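Local coordinates for reticulocyte binding protein (Streptococcus agalactiae COH1, PDB 3FAW) that is a cell-wall-anchored pullulanase of group B Streptococcus, probably hydrolysing alpha-1,6-glucosidic branch points in glycogen and related alpha-glucans, at residues Leu524-Pro529 and His579-Lys584. Numbering follows the deposited sequence.
Sequences LKSGFP and HDVIAK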
loop_
_atom_site.group_PDB
_atom_site.type_symbol
_atom_site.label_atom_id
_atom_site.label_comp_id
_atom_site.label_asym_id
_atom_site.label_seq_id
_atom_site.Cartn_x
_atom_site.Cartn_y
_atom_site.Cartn_z
ATOM N N LEU A 524 3.711 6.145 21.235
ATOM C CA LEU A 524 3.070 5.101 22.049
ATOM C C LEU A 524 3.918 3.839 22.245
ATOM O O LEU A 524 3.938 3.283 23.344
ATOM C CB LEU A 524 1.709 4.712 21.459
ATOM C CG LEU A 524 0.595 5.766 21.476
ATOM C CD1 LEU A 524 -0.757 5.111 21.186
ATOM C CD2 LEU A 524 0.549 6.523 22.797
ATOM N N LYS A 525 4.596 3.374 21.195
ATOM C CA LYS A 525 5.317 2.083 21.271
ATOM C C LYS A 525 6.586 1.964 20.408
ATOM O O LYS A 525 7.031 0.856 20.116
ATOM C CB LYS A 525 4.351 0.920 20.962
ATOM C CG LYS A 525 3.419 1.132 19.768
ATOM C CD LYS A 525 4.146 1.251 18.430
ATOM C CE LYS A 525 4.794 -0.069 18.002
ATOM N NZ LYS A 525 5.264 -0.020 16.596
ATOM N N SER A 526 7.161 3.100 20.018
ATOM C CA SER A 526 8.383 3.155 19.191
ATOM C C SER A 526 8.201 2.747 17.727
ATOM O O SER A 526 7.220 2.102 17.343
ATOM C CB SER A 526 9.529 2.335 19.808
ATOM O OG SER A 526 9.436 0.950 19.493
ATOM N N GLY A 527 9.188 3.141 16.928
ATOM C CA GLY A 527 9.261 2.823 15.504
ATOM C C GLY A 527 10.517 3.437 14.906
ATOM O O GLY A 527 11.395 3.879 15.636
ATOM N N PHE A 528 10.604 3.475 13.579
ATOM C CA PHE A 528 11.770 4.053 12.903
ATOM C C PHE A 528 11.979 5.518 13.320
ATOM O O PHE A 528 11.012 6.281 13.392
ATOM C CB PHE A 528 11.601 3.964 11.386
ATOM C CG PHE A 528 12.787 4.473 10.611
ATOM C CD1 PHE A 528 13.882 3.650 10.372
ATOM C CD2 PHE A 528 12.812 5.778 10.126
ATOM C CE1 PHE A 528 14.982 4.118 9.659
ATOM C CE2 PHE A 528 13.906 6.253 9.414
ATOM C CZ PHE A 528 14.993 5.420 9.178
ATOM N N PRO A 529 13.241 5.923 13.576
ATOM C CA PRO A 529 14.496 5.171 13.488
ATOM C C PRO A 529 14.918 4.407 14.754
ATOM O O PRO A 529 16.027 3.870 14.785
ATOM C CB PRO A 529 15.513 6.273 13.183
ATOM C CG PRO A 529 14.994 7.453 13.928
ATOM C CD PRO A 529 13.491 7.322 13.978
ATOM N N HIS A 579 2.817 -7.029 19.932
ATOM C CA HIS A 579 3.239 -7.911 21.024
ATOM C C HIS A 579 4.766 -7.974 21.141
ATOM O O HIS A 579 5.332 -7.775 22.223
ATOM C CB HIS A 579 2.682 -9.319 20.794
ATOM C CG HIS A 579 3.170 -10.333 21.780
ATOM N ND1 HIS A 579 4.331 -11.050 21.594
ATOM C CD2 HIS A 579 2.653 -10.752 22.960
ATOM C CE1 HIS A 579 4.512 -11.863 22.621
ATOM N NE2 HIS A 579 3.507 -11.703 23.462
ATOM N N ASP A 580 5.421 -8.244 20.014
ATOM C CA ASP A 580 6.865 -8.462 19.982
ATOM C C ASP A 580 7.670 -7.199 20.296
ATOM O O ASP A 580 8.714 -7.275 20.944
ATOM C CB ASP A 580 7.293 -9.033 18.624
ATOM C CG ASP A 580 6.762 -10.444 18.374
ATOM O OD1 ASP A 580 6.250 -11.101 19.304
ATOM O OD2 ASP A 580 6.872 -10.909 17.227
ATOM N N VAL A 581 7.191 -6.046 19.835
ATOM C CA VAL A 581 7.869 -4.770 20.095
ATOM C C VAL A 581 7.701 -4.341 21.559
ATOM O O VAL A 581 8.603 -3.747 22.144
ATOM C CB VAL A 581 7.383 -3.653 19.135
ATOM C CG1 VAL A 581 5.980 -3.162 19.516
ATOM C CG2 VAL A 581 8.375 -2.503 19.114
ATOM N N ILE A 582 6.552 -4.655 22.151
ATOM C CA ILE A 582 6.341 -4.436 23.584
ATOM C C ILE A 582 7.323 -5.270 24.413
ATOM O O ILE A 582 7.967 -4.745 25.316
ATOM C CB ILE A 582 4.886 -4.746 24.007
ATOM C CG1 ILE A 582 3.956 -3.620 23.548
ATOM C CG2 ILE A 582 4.783 -4.919 25.526
ATOM C CD1 ILE A 582 2.476 -3.952 23.654
ATOM N N ALA A 583 7.443 -6.558 24.088
ATOM C CA ALA A 583 8.353 -7.467 24.794
ATOM C C ALA A 583 9.813 -7.040 24.642
ATOM O O ALA A 583 10.602 -7.138 25.592
ATOM C CB ALA A 583 8.169 -8.899 24.296
ATOM N N LYS A 584 10.163 -6.573 23.444
ATOM C CA LYS A 584 11.497 -6.036 23.173
ATOM C C LYS A 584 11.745 -4.743 23.942
ATOM O O LYS A 584 12.811 -4.564 24.532
ATOM C CB LYS A 584 11.682 -5.786 21.669
ATOM C CG LYS A 584 12.935 -4.986 21.296
ATOM C CD LYS A 584 14.220 -5.699 21.692
ATOM C CE LYS A 584 15.451 -4.882 21.311
ATOM N NZ LYS A 584 16.718 -5.587 21.657
#
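Lys525 and Ser526 meet one side chain, Val581, where two connections of the (beta/alpha)8 barrel, those following its sixth and seventh strands, come together in a small buried contact of about 120 Å². Helix 518-525 follows the sixth barrel strand, while helix 578-586 belongs to the connection between the seventh and eighth. The backbones come nearest at Lys525 and Ile582, whose CA atoms are 7.0 Å apart, yet no hydrogen bond joins the two segments.

Lys525 offers its aliphatic part. A chi1 of 44° tucks CG in beside both the backbone N and C, and further bends at the next two bonds curl the chain back, bringing CE to 3.6 Å from CG1 of Val581, the two side chains crossing at about a right angle. The same curl delivers NZ to Ser526 O at 3.0 Å, almost in line with the carbonyl bond (166°). The ammonium group of this buried lysine is thus held chiefly by the carbonyl of the next residue, with a weak second bond to Ile570 O in the loop after the seventh strand.

At Ser526, just past helix 518-525, the chain has positive phi. The serine OG sits 3.6 Å from CG2 of Val581, whose methyl also lies 3.8 Å from Lys525 O, and so the valine's fork spans both residues. This hydroxyl donates to Lys525 O, at a very short, and so doubtful, separation, and accepts from Gly532 N. Across the contact, Asp580 links the valine's helix to Thr626 and Lys627 through its carboxylate, and its OD1 receives a nearly straight bond from His579 ND1, 3.0 Å long and in the imidazole plane.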